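Trilobed Protease (Pyrococcus furiosus, PDB 2GOP) is the beta-propeller domain of a protease, a part that probably helps control which substrates reach the proteolytic chamber. Local coordinates at residues I177-K182 and E227-Y232; I202-W205 and E210-M213; N286-D291 and I297-H302; V313-E318 and G331-L336. All blocks are in the same frame, centred on the assembly; numbering follows the deposited sequence. Where two conformers were deposited one is given.

Interaction 1 (I177-K182 and E227-Y232)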
# COMPACT_ATOMS: atom_id res chain seq x y z
N ILE A 177 -13.13 13.57 2.67
CA ILE A 177 -13.36 13.94 4.06
C ILE A 177 -14.21 15.20 4.12
O ILE A 177 -14.25 15.97 3.15
CB ILE A 177 -12.03 14.18 4.84
CG1 ILE A 177 -11.21 15.29 4.18
CG2 ILE A 177 -11.17 12.90 4.91
CD1 ILE A 177 -10.16 15.89 5.09
N TRP A 178 -14.91 15.40 5.24
CA TRP A 178 -15.66 16.64 5.44
C TRP A 178 -14.67 17.78 5.69
O TRP A 178 -13.66 17.59 6.36
CB TRP A 178 -16.57 16.55 6.67
CG TRP A 178 -17.82 15.75 6.50
CD1 TRP A 178 -18.10 14.55 7.08
CD2 TRP A 178 -18.98 16.11 5.75
NE1 TRP A 178 -19.34 14.13 6.71
CE2 TRP A 178 -19.91 15.06 5.90
CE3 TRP A 178 -19.33 17.21 4.95
CZ2 TRP A 178 -21.17 15.08 5.28
CZ3 TRP A 178 -20.59 17.22 4.33
CH2 TRP A 178 -21.48 16.16 4.50
N HIS A 179 -14.98 18.94 5.13
CA HIS A 179 -14.34 20.20 5.53
C HIS A 179 -15.46 21.20 5.76
O HIS A 179 -15.92 21.88 4.84
CB HIS A 179 -13.37 20.71 4.46
CG HIS A 179 -12.64 21.95 4.88
ND1 HIS A 179 -11.90 22.03 6.04
CD2 HIS A 179 -12.54 23.16 4.29
CE1 HIS A 179 -11.38 23.24 6.15
NE2 HIS A 179 -11.75 23.95 5.09
N ARG A 180 -15.89 21.27 7.02
CA ARG A 180 -17.17 21.89 7.40
C ARG A 180 -18.31 21.28 6.57
O ARG A 180 -18.51 20.08 6.67
CB ARG A 180 -17.09 23.41 7.37
CG ARG A 180 -16.09 23.95 8.42
CD ARG A 180 -16.48 25.32 8.95
NE ARG A 180 -15.54 25.83 9.96
CZ ARG A 180 -15.52 25.47 11.25
NH1 ARG A 180 -16.36 24.56 11.73
NH2 ARG A 180 -14.64 26.02 12.08
N ASP A 181 -19.03 22.06 5.75
CA ASP A 181 -20.11 21.49 4.93
C ASP A 181 -19.67 21.09 3.53
O ASP A 181 -20.49 20.64 2.72
CB ASP A 181 -21.29 22.46 4.87
CG ASP A 181 -22.17 22.37 6.11
OD1 ASP A 181 -22.27 21.28 6.74
OD2 ASP A 181 -22.77 23.41 6.44
N LYS A 182 -18.38 21.24 3.23
CA LYS A 182 -17.84 20.83 1.96
C LYS A 182 -17.14 19.48 2.09
O LYS A 182 -16.87 19.01 3.18
CB LYS A 182 -16.86 21.87 1.43
CG LYS A 182 -17.46 23.23 1.22
CD LYS A 182 -16.54 24.13 0.41
CE LYS A 182 -17.04 25.58 0.39
NZ LYS A 182 -16.23 26.47 -0.50
N GLU A 227 -10.97 24.28 9.78
CA GLU A 227 -10.16 25.40 9.37
C GLU A 227 -8.91 24.92 8.65
O GLU A 227 -8.66 25.29 7.49
CB GLU A 227 -9.79 26.25 10.59
CG GLU A 227 -11.00 26.91 11.28
CD GLU A 227 -11.78 27.85 10.35
OE1 GLU A 227 -11.20 28.34 9.36
OE2 GLU A 227 -12.97 28.12 10.61
N ARG A 228 -8.15 24.06 9.33
CA ARG A 228 -6.91 23.50 8.79
C ARG A 228 -7.16 22.13 8.20
O ARG A 228 -7.91 21.35 8.76
CB ARG A 228 -5.84 23.39 9.88
CG ARG A 228 -5.20 24.72 10.24
CD ARG A 228 -4.13 24.56 11.30
NE ARG A 228 -3.63 25.86 11.73
CZ ARG A 228 -2.75 26.06 12.71
NH1 ARG A 228 -2.24 25.02 13.39
NH2 ARG A 228 -2.38 27.29 13.02
N ILE A 229 -6.51 21.85 7.09
CA ILE A 229 -6.61 20.55 6.43
C ILE A 229 -5.29 19.82 6.63
O ILE A 229 -4.20 20.38 6.41
CB ILE A 229 -6.97 20.70 4.93
CG1 ILE A 229 -8.40 21.25 4.81
CG2 ILE A 229 -6.86 19.37 4.21
CD1 ILE A 229 -8.80 21.78 3.38
N LEU A 230 -5.38 18.58 7.09
CA LEU A 230 -4.21 17.75 7.33
C LEU A 230 -3.98 16.86 6.11
O LEU A 230 -4.87 16.14 5.69
CB LEU A 230 -4.42 16.90 8.59
CG LEU A 230 -3.25 16.01 9.01
CD1 LEU A 230 -2.01 16.89 9.35
CD2 LEU A 230 -3.66 15.11 10.19
N LEU A 231 -2.76 16.92 5.58
CA LEU A 231 -2.38 16.19 4.38
C LEU A 231 -1.30 15.16 4.72
O LEU A 231 -0.44 15.39 5.59
CB LEU A 231 -1.90 17.16 3.28
CG LEU A 231 -2.85 18.33 2.95
CD1 LEU A 231 -2.06 19.54 2.43
CD2 LEU A 231 -3.92 17.94 1.96
N TYR A 232 -1.37 14.02 4.05
CA TYR A 232 -0.48 12.89 4.28
C TYR A 232 0.18 12.49 2.96
O TYR A 232 -0.50 12.33 1.94
CB TYR A 232 -1.32 11.72 4.80
CG TYR A 232 -0.58 10.48 5.24
CD1 TYR A 232 -0.08 10.36 6.53
CD2 TYR A 232 -0.45 9.38 4.39
CE1 TYR A 232 0.58 9.20 6.96
CE2 TYR A 232 0.19 8.21 4.82
CZ TYR A 232 0.70 8.13 6.10
OH TYR A 232 1.35 6.97 6.53

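Interaction 2 (I202-W205 and E210-M213)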
# COMPACT_ATOMS: atom_id res chain seq x y z
N ILE A 202 -6.56 17.19 -5.81
CA ILE A 202 -7.46 17.37 -4.65
C ILE A 202 -8.45 18.48 -4.95
O ILE A 202 -8.05 19.61 -5.26
CB ILE A 202 -6.71 17.70 -3.36
CG1 ILE A 202 -5.65 16.63 -3.06
CG2 ILE A 202 -7.71 17.86 -2.19
CD1 ILE A 202 -4.66 17.04 -1.98
N TYR A 203 -9.74 18.15 -4.85
CA TYR A 203 -10.83 19.07 -5.12
C TYR A 203 -11.57 19.36 -3.84
O TYR A 203 -11.47 18.62 -2.86
CB TYR A 203 -11.82 18.44 -6.11
CG TYR A 203 -11.21 18.12 -7.44
CD1 TYR A 203 -10.54 16.92 -7.65
CD2 TYR A 203 -11.33 19.00 -8.51
CE1 TYR A 203 -9.97 16.62 -8.89
CE2 TYR A 203 -10.78 18.71 -9.75
CZ TYR A 203 -10.11 17.52 -9.93
OH TYR A 203 -9.57 17.25 -11.17
N ILE A 204 -12.33 20.45 -3.85
CA ILE A 204 -13.31 20.69 -2.81
C ILE A 204 -14.70 20.75 -3.47
O ILE A 204 -14.88 21.40 -4.51
CB ILE A 204 -12.97 21.94 -1.94
CG1 ILE A 204 -13.84 21.95 -0.67
CG2 ILE A 204 -13.11 23.23 -2.76
CD1 ILE A 204 -13.14 22.52 0.57
N TRP A 205 -15.66 20.06 -2.86
CA TRP A 205 -16.91 19.73 -3.49
C TRP A 205 -18.08 20.22 -2.64
O TRP A 205 -18.07 20.06 -1.41
CB TRP A 205 -16.99 18.20 -3.65
CG TRP A 205 -18.08 17.69 -4.56
CD1 TRP A 205 -17.94 17.33 -5.87
CD2 TRP A 205 -19.45 17.46 -4.22
NE1 TRP A 205 -19.15 16.89 -6.37
CE2 TRP A 205 -20.09 16.97 -5.38
CE3 TRP A 205 -20.21 17.63 -3.05
CZ2 TRP A 205 -21.45 16.64 -5.41
CZ3 TRP A 205 -21.56 17.31 -3.08
CH2 TRP A 205 -22.17 16.81 -4.25
N GLU A 210 -17.53 21.52 -7.97
CA GLU A 210 -16.23 21.30 -7.36
C GLU A 210 -15.21 22.26 -7.92
O GLU A 210 -15.41 22.86 -8.98
CB GLU A 210 -15.77 19.86 -7.55
CG GLU A 210 -15.06 19.58 -8.88
CD GLU A 210 -14.79 18.10 -9.10
OE1 GLU A 210 -14.89 17.30 -8.14
OE2 GLU A 210 -14.47 17.76 -10.27
N GLU A 211 -14.13 22.41 -7.17
CA GLU A 211 -13.06 23.33 -7.47
C GLU A 211 -11.78 22.59 -7.18
O GLU A 211 -11.68 21.90 -6.15
CB GLU A 211 -13.18 24.51 -6.52
CG GLU A 211 -12.64 25.78 -7.04
CD GLU A 211 -12.72 26.91 -6.02
OE1 GLU A 211 -13.45 26.80 -5.01
OE2 GLU A 211 -12.06 27.92 -6.27
N LYS A 212 -10.78 22.72 -8.04
CA LYS A 212 -9.50 22.07 -7.78
C LYS A 212 -8.71 22.92 -6.80
O LYS A 212 -8.59 24.15 -6.97
CB LYS A 212 -8.72 21.84 -9.07
CG LYS A 212 -7.36 21.14 -8.87
CD LYS A 212 -7.09 20.07 -9.93
CE LYS A 212 -7.13 20.62 -11.34
NZ LYS A 212 -6.88 19.59 -12.39
N MET A 213 -8.19 22.29 -5.75
CA MET A 213 -7.32 22.96 -4.78
C MET A 213 -5.85 22.66 -5.07
O MET A 213 -4.99 23.55 -4.94
CB MET A 213 -7.67 22.54 -3.35
CG MET A 213 -8.95 23.18 -2.82
SD MET A 213 -9.33 22.69 -1.11
CE MET A 213 -8.12 23.60 -0.18

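Interaction 3 (N286-D291 and I297-H302)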
# COMPACT_ATOMS: atom_id res chain seq x y z
N ASN A 286 4.46 4.78 18.62
CA ASN A 286 4.18 5.72 19.69
C ASN A 286 3.22 6.81 19.24
O ASN A 286 3.23 7.17 18.08
CB ASN A 286 5.49 6.33 20.16
CG ASN A 286 6.41 5.30 20.79
OD1 ASN A 286 5.99 4.52 21.64
ND2 ASN A 286 7.66 5.29 20.35
N LEU A 287 2.43 7.34 20.17
CA LEU A 287 1.45 8.40 19.90
C LEU A 287 1.99 9.73 20.40
O LEU A 287 2.42 9.83 21.57
CB LEU A 287 0.14 8.11 20.63
CG LEU A 287 -1.26 8.44 20.06
CD1 LEU A 287 -2.22 8.69 21.24
CD2 LEU A 287 -1.33 9.57 19.05
N TYR A 288 1.93 10.74 19.54
CA TYR A 288 2.41 12.09 19.86
C TYR A 288 1.36 13.14 19.57
O TYR A 288 0.37 12.89 18.90
CB TYR A 288 3.63 12.43 18.99
CG TYR A 288 4.85 11.62 19.30
CD1 TYR A 288 5.10 10.42 18.64
CD2 TYR A 288 5.75 12.05 20.28
CE1 TYR A 288 6.23 9.67 18.94
CE2 TYR A 288 6.88 11.29 20.59
CZ TYR A 288 7.12 10.11 19.91
OH TYR A 288 8.23 9.37 20.23
N ILE A 289 1.61 14.35 20.09
CA ILE A 289 0.82 15.51 19.72
C ILE A 289 1.77 16.58 19.25
O ILE A 289 2.87 16.77 19.81
CB ILE A 289 -0.06 16.02 20.90
CG1 ILE A 289 -1.03 17.12 20.42
CG2 ILE A 289 0.81 16.52 22.06
CD1 ILE A 289 -1.80 17.77 21.54
N TRP A 290 1.36 17.28 18.19
CA TRP A 290 2.08 18.43 17.69
C TRP A 290 1.24 19.68 17.87
O TRP A 290 0.04 19.69 17.54
CB TRP A 290 2.44 18.25 16.22
CG TRP A 290 3.17 19.41 15.65
CD1 TRP A 290 4.52 19.59 15.62
CD2 TRP A 290 2.59 20.57 15.03
NE1 TRP A 290 4.82 20.78 15.02
CE2 TRP A 290 3.66 21.40 14.64
CE3 TRP A 290 1.28 20.97 14.76
CZ2 TRP A 290 3.45 22.63 14.02
CZ3 TRP A 290 1.08 22.19 14.13
CH2 TRP A 290 2.16 23.00 13.76
N ASP A 291 1.86 20.72 18.42
CA ASP A 291 1.19 22.00 18.62
C ASP A 291 2.14 23.17 18.35
O ASP A 291 1.95 24.26 18.86
CB ASP A 291 0.61 22.06 20.05
CG ASP A 291 1.69 22.20 21.13
OD1 ASP A 291 2.89 21.99 20.84
OD2 ASP A 291 1.32 22.52 22.28
N ILE A 297 2.35 11.44 23.94
CA ILE A 297 1.13 11.07 24.66
C ILE A 297 1.30 9.68 25.28
O ILE A 297 1.08 9.49 26.48
CB ILE A 297 -0.09 11.07 23.72
CG1 ILE A 297 -0.49 12.52 23.38
CG2 ILE A 297 -1.25 10.32 24.36
CD1 ILE A 297 -1.60 12.64 22.33
N ALA A 298 1.67 8.72 24.46
CA ALA A 298 1.87 7.34 24.89
C ALA A 298 3.12 6.82 24.19
O ALA A 298 3.06 6.36 23.05
CB ALA A 298 0.63 6.48 24.54
N LYS A 299 4.26 6.95 24.87
CA LYS A 299 5.55 6.55 24.33
C LYS A 299 6.14 5.46 25.21
O LYS A 299 6.19 5.60 26.43
CB LYS A 299 6.49 7.77 24.27
CG LYS A 299 7.84 7.49 23.65
CD LYS A 299 8.69 8.74 23.52
CE LYS A 299 10.03 8.43 22.87
NZ LYS A 299 10.69 9.64 22.29
N GLY A 300 6.57 4.36 24.60
CA GLY A 300 7.19 3.25 25.34
C GLY A 300 7.46 2.05 24.46
O GLY A 300 7.39 2.15 23.24
N ARG A 301 7.77 0.91 25.07
CA ARG A 301 7.97 -0.33 24.31
C ARG A 301 6.61 -1.00 24.09
O ARG A 301 6.22 -1.92 24.80
CB ARG A 301 8.99 -1.25 24.99
CG ARG A 301 10.41 -0.67 24.92
CD ARG A 301 11.49 -1.71 25.22
NE ARG A 301 12.84 -1.15 25.11
CZ ARG A 301 13.48 -0.90 23.96
NH1 ARG A 301 12.90 -1.15 22.79
NH2 ARG A 301 14.71 -0.40 23.98
N HIS A 302 5.89 -0.49 23.11
CA HIS A 302 4.52 -0.93 22.82
C HIS A 302 4.18 -0.53 21.40
O HIS A 302 4.98 0.13 20.73
CB HIS A 302 3.53 -0.29 23.80
CG HIS A 302 3.53 1.21 23.80
ND1 HIS A 302 3.40 1.94 24.96
CD2 HIS A 302 3.64 2.11 22.80
CE1 HIS A 302 3.42 3.23 24.67
NE2 HIS A 302 3.57 3.36 23.36
O HOH W 1 9.46 3.72 22.07

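Interaction 4 (V313-E318 and G331-L336)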
# COMPACT_ATOMS: atom_id res chain seq x y z
N VAL A 313 -8.32 11.81 24.69
CA VAL A 313 -7.66 10.93 23.72
C VAL A 313 -7.93 9.48 24.10
O VAL A 313 -7.88 9.14 25.27
CB VAL A 313 -6.13 11.15 23.65
CG1 VAL A 313 -5.53 10.20 22.59
CG2 VAL A 313 -5.81 12.60 23.32
N VAL A 314 -8.23 8.65 23.09
CA VAL A 314 -8.46 7.22 23.29
C VAL A 314 -7.61 6.44 22.31
O VAL A 314 -7.43 6.85 21.16
CB VAL A 314 -9.96 6.83 23.10
CG1 VAL A 314 -10.34 6.78 21.62
CG2 VAL A 314 -10.26 5.50 23.77
N TYR A 315 -7.08 5.31 22.75
CA TYR A 315 -6.27 4.50 21.86
C TYR A 315 -6.25 3.05 22.30
O TYR A 315 -6.52 2.73 23.48
CB TYR A 315 -4.84 5.05 21.77
CG TYR A 315 -4.17 5.34 23.11
CD1 TYR A 315 -3.50 4.34 23.82
CD2 TYR A 315 -4.18 6.62 23.65
CE1 TYR A 315 -2.88 4.61 25.04
CE2 TYR A 315 -3.55 6.90 24.86
CZ TYR A 315 -2.91 5.90 25.55
OH TYR A 315 -2.32 6.20 26.75
N LEU A 316 -5.98 2.18 21.33
CA LEU A 316 -5.62 0.80 21.59
C LEU A 316 -4.10 0.68 21.72
O LEU A 316 -3.35 1.18 20.86
CB LEU A 316 -6.14 -0.11 20.47
CG LEU A 316 -7.65 -0.28 20.35
CD1 LEU A 316 -8.01 -1.15 19.13
CD2 LEU A 316 -8.24 -0.90 21.62
N LYS A 317 -3.64 0.02 22.79
CA LYS A 317 -2.22 -0.21 23.03
C LYS A 317 -1.92 -1.70 23.22
O LYS A 317 -2.47 -2.34 24.12
CB LYS A 317 -1.76 0.56 24.26
CG LYS A 317 -0.32 0.26 24.68
CD LYS A 317 0.21 1.25 25.69
CE LYS A 317 -0.51 1.19 27.01
NZ LYS A 317 0.26 1.84 28.12
N GLU A 318 -1.01 -2.22 22.40
CA GLU A 318 -0.56 -3.60 22.47
C GLU A 318 0.90 -3.67 22.92
O GLU A 318 1.69 -2.77 22.63
CB GLU A 318 -0.71 -4.26 21.10
CG GLU A 318 -0.47 -5.75 21.09
CD GLU A 318 -1.25 -6.44 20.02
OE1 GLU A 318 -2.50 -6.46 20.13
OE2 GLU A 318 -0.64 -6.96 19.07
N GLY A 331 -3.88 13.84 29.82
CA GLY A 331 -2.72 14.30 30.57
C GLY A 331 -2.15 13.13 31.36
O GLY A 331 -0.96 13.12 31.72
N GLU A 332 -3.01 12.15 31.62
CA GLU A 332 -2.68 10.95 32.37
C GLU A 332 -3.29 9.74 31.65
O GLU A 332 -4.39 9.83 31.11
CB GLU A 332 -3.28 11.06 33.77
CG GLU A 332 -3.00 9.88 34.70
CD GLU A 332 -1.95 10.19 35.75
OE1 GLU A 332 -0.91 10.79 35.40
OE2 GLU A 332 -2.17 9.82 36.93
N GLU A 333 -2.60 8.60 31.68
CA GLU A 333 -3.15 7.37 31.10
C GLU A 333 -4.04 6.66 32.10
O GLU A 333 -3.73 6.61 33.29
CB GLU A 333 -2.03 6.42 30.64
CG GLU A 333 -2.54 5.19 29.88
CD GLU A 333 -1.42 4.37 29.26
OE1 GLU A 333 -0.81 3.56 29.99
OE2 GLU A 333 -1.16 4.50 28.04
N LYS A 334 -5.15 6.12 31.61
CA LYS A 334 -6.02 5.23 32.38
C LYS A 334 -6.41 4.05 31.49
O LYS A 334 -6.74 4.23 30.32
CB LYS A 334 -7.28 5.97 32.85
CG LYS A 334 -6.98 7.11 33.81
CD LYS A 334 -8.19 7.53 34.63
CE LYS A 334 -7.78 8.47 35.76
NZ LYS A 334 -8.87 8.70 36.77
N GLN A 335 -6.36 2.84 32.04
CA GLN A 335 -6.78 1.66 31.31
C GLN A 335 -8.28 1.47 31.47
O GLN A 335 -8.79 1.43 32.60
CB GLN A 335 -6.04 0.42 31.81
CG GLN A 335 -6.24 -0.80 30.92
CD GLN A 335 -5.33 -1.95 31.27
OE1 GLN A 335 -4.31 -1.77 31.94
NE2 GLN A 335 -5.68 -3.14 30.80
N LEU A 336 -8.99 1.33 30.35
CA LEU A 336 -10.45 1.17 30.37
C LEU A 336 -10.95 -0.26 30.22
O LEU A 336 -12.03 -0.59 30.72
CB LEU A 336 -11.10 2.03 29.29
CG LEU A 336 -11.07 3.54 29.50
CD1 LEU A 336 -11.96 4.20 28.45
CD2 LEU A 336 -11.52 3.92 30.90

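Interaction 1 (I177-K182 and E227-Y232)
His179 and Ile229 meet between two neighbouring blades of the beta-propeller. Strand 175-179 is the first of its blade, and strand 229-233 is the second of the next. The first shell is a CH-pi contact. Ile229 CD1 stands 3.9 Å from the centroid of the His179 ring, almost exactly on the ring normal. The two side chains cross at about a right angle, with the methyl over the ring centre. Ile229 CG1 lies over the same ring, 3.8 Å from His179 ND1. At the rim of the ring, Glu227 O comes 3.7 Å from His179 CE1.

The second link is charged and lies at the surface. Arg180 NH2 forms a salt bridge with Glu227 OE2 at 3.1 Å and a nearly straight N-H angle of 165°. The oxygen lies in the guanidinium plane but is met on its anti side. The Glu227 chain folds back at chi2 (-60°), which brings the carboxylate round to Arg180. Arg180 also pairs with Glu113 through NH1, so its guanidinium is held by two acids.

Further out, a type II' turn from His179 to Lys182 carries both His179 and Arg180. His179 N bonds to Lys182 O, and Lys182 N bonds back to His179 O. The imidazole is fixed in turn by a hydrogen bond between His179 ND1 and Ser224 OG.

Interaction 2 (I202-W205 and E210-M213)
Tyr203 and Glu210 stack on one face of a beta hairpin, the outer two strands of a four-stranded propeller blade. The tight part is the backbone ladder. Ile204 and Glu211 form the hydrogen-bonded pair, with Ile204 N to Glu211 O at 2.8 Å and Glu211 N to Ile204 O at 2.9 Å. Met213 N adds a bond to Ile202 O at 2.7 Å. Tyr203 with Lys212 and Trp205 with Glu210 are non-hydrogen-bonded pairs.

The Glu210 carboxylate lies over the Tyr203 ring, with the planes only 19° apart. Glu210 OE2 sits 3.7 Å above the ring plane, shifted toward the rim. Glu210 CG is held between the backbone N and the carbonyl carbon (chi1 85°), which turns the extended chain diagonally toward Tyr203. Lys170 forms a salt bridge with Glu210 OE1. That same oxygen lies in the plane of the Trp205 ring, at its edge, near CD1. Trp205 is buried and stacks with Phe168.

The looser side belongs to Glu211 and Lys212, both exposed. Glu211 runs beside Ile204 and touches it mainly through CB. Lys212 bends along the Tyr203 ring, and its amine pairs with Glu215. Beside Ile204, the Met213 side chain crosses it at a slant, and Met213 SD packs 3.8 Å from Ile204 CB.

Interaction 3 (N286-D291 and I297-H302)
Leu287 and Ala298 form the hydrogen-bonded backbone pair of this contact. Leu287 N donates a hydrogen bond to Ala298 O at 3.1 Å. Leu287 O takes two N-H groups from one face of its carbonyl plane, Ile297 N at 2.9 Å and Ala298 N at 3.2 Å. Ile297 and Ala298 therefore both face Leu287, which makes a classic beta bulge. Ala298 O is also gripped twice. His302 NE2 reaches it from the face opposite to Leu287 N, with the carbonyl oxygen close to the imidazole plane.

The bulge lies where the last strand of one propeller blade, 294-296, gives way to the loop that leads into the first strand of the next, 303-309.

Side-chain polar bonds hold that loop. Asn286 OD1 accepts from Gly300 N at 3.0 Å, with the donor well above the amide plane. Asn286 CG lies anti to its carbonyl carbon (chi1 -65°), and this carries the amide across to the loop. Asn286 ND2 bonds to Glu281 and to a water that also bridges to Gly300 O. Tyr288 OH shares Glu281, and the extended Lys299 chain brings NZ to this hydroxyl in a weak bond.

The apolar contacts are made by Leu287, Ile289 and Ile297. Leu287 CD1 packs on Ile297 CG2 at 3.7 Å. At the far end, Ile297 CD1 touches Ile289 CB at 4.0 Å.

Interaction 4 (V313-E318 and G331-L336)
Glu333 uses both carboxylate oxygens to bind two side chains of strand 313-318, Tyr315 and Lys317. Glu333 OE1 accepts from Lys317 NZ at 2.8 Å, the main link of a salt bridge. The amine meets this oxygen on its syn side, 19° out of the carboxylate plane. Glu333 OE2 takes a weaker bond from Lys317 NZ at 3.0 Å, so the ammonium group straddles the carboxylate. The same OE2 also accepts from Tyr315 OH. The 2.4 Å between Tyr315 OH and Glu333 OE2 is very short, and the exact length deserves caution. OE2 is thus met by two donors and OE1 by one.

The hydroxyl approaches with Glu333 OE2 near the plane of its ring, at the edge. The ring and carboxylate planes are 53° apart, and the side chains cross at about a right angle. Glu333 is extended beyond CG, with chi1 at -173°, and reaches over strand 325-329. Lys317 bends at chi3 (66°) to turn its amine onto the acid. The nearby lysine probably favours the ionised form of Glu333. Lys317 also makes a cation-pi contact with Phe327.

Phe327 belongs to strand 325-329, which runs between the two joined strands in this propeller blade. Glu333 packs against Phe327 as well. The acid therefore links edge strand 333-335 to strand 313-318, whose other side is lined by strand 303-309.

Interactions 1 and 2 share one blade and touch: His179 CD2 packs 3.8 Å from Ile204 CD1, and interaction 2 is nested in the loop that interaction 1 closes. Interactions 3 and 4 touch likewise on another pair of blades, where Leu287 CD1 lies 3.7 Å from Tyr315 CD2. Interactions 2 and 4 sit on opposite sides of the chain's centre, about 37 Å apart between centres. Interaction 3 is the most buried and relies on backbone and amide bonds. Interaction 2 is a within-blade ladder with exposed side chains on both faces. Interaction 1 joins two blades chiefly through side chains, while interaction 4 spans strands of one blade through a charged carboxylate.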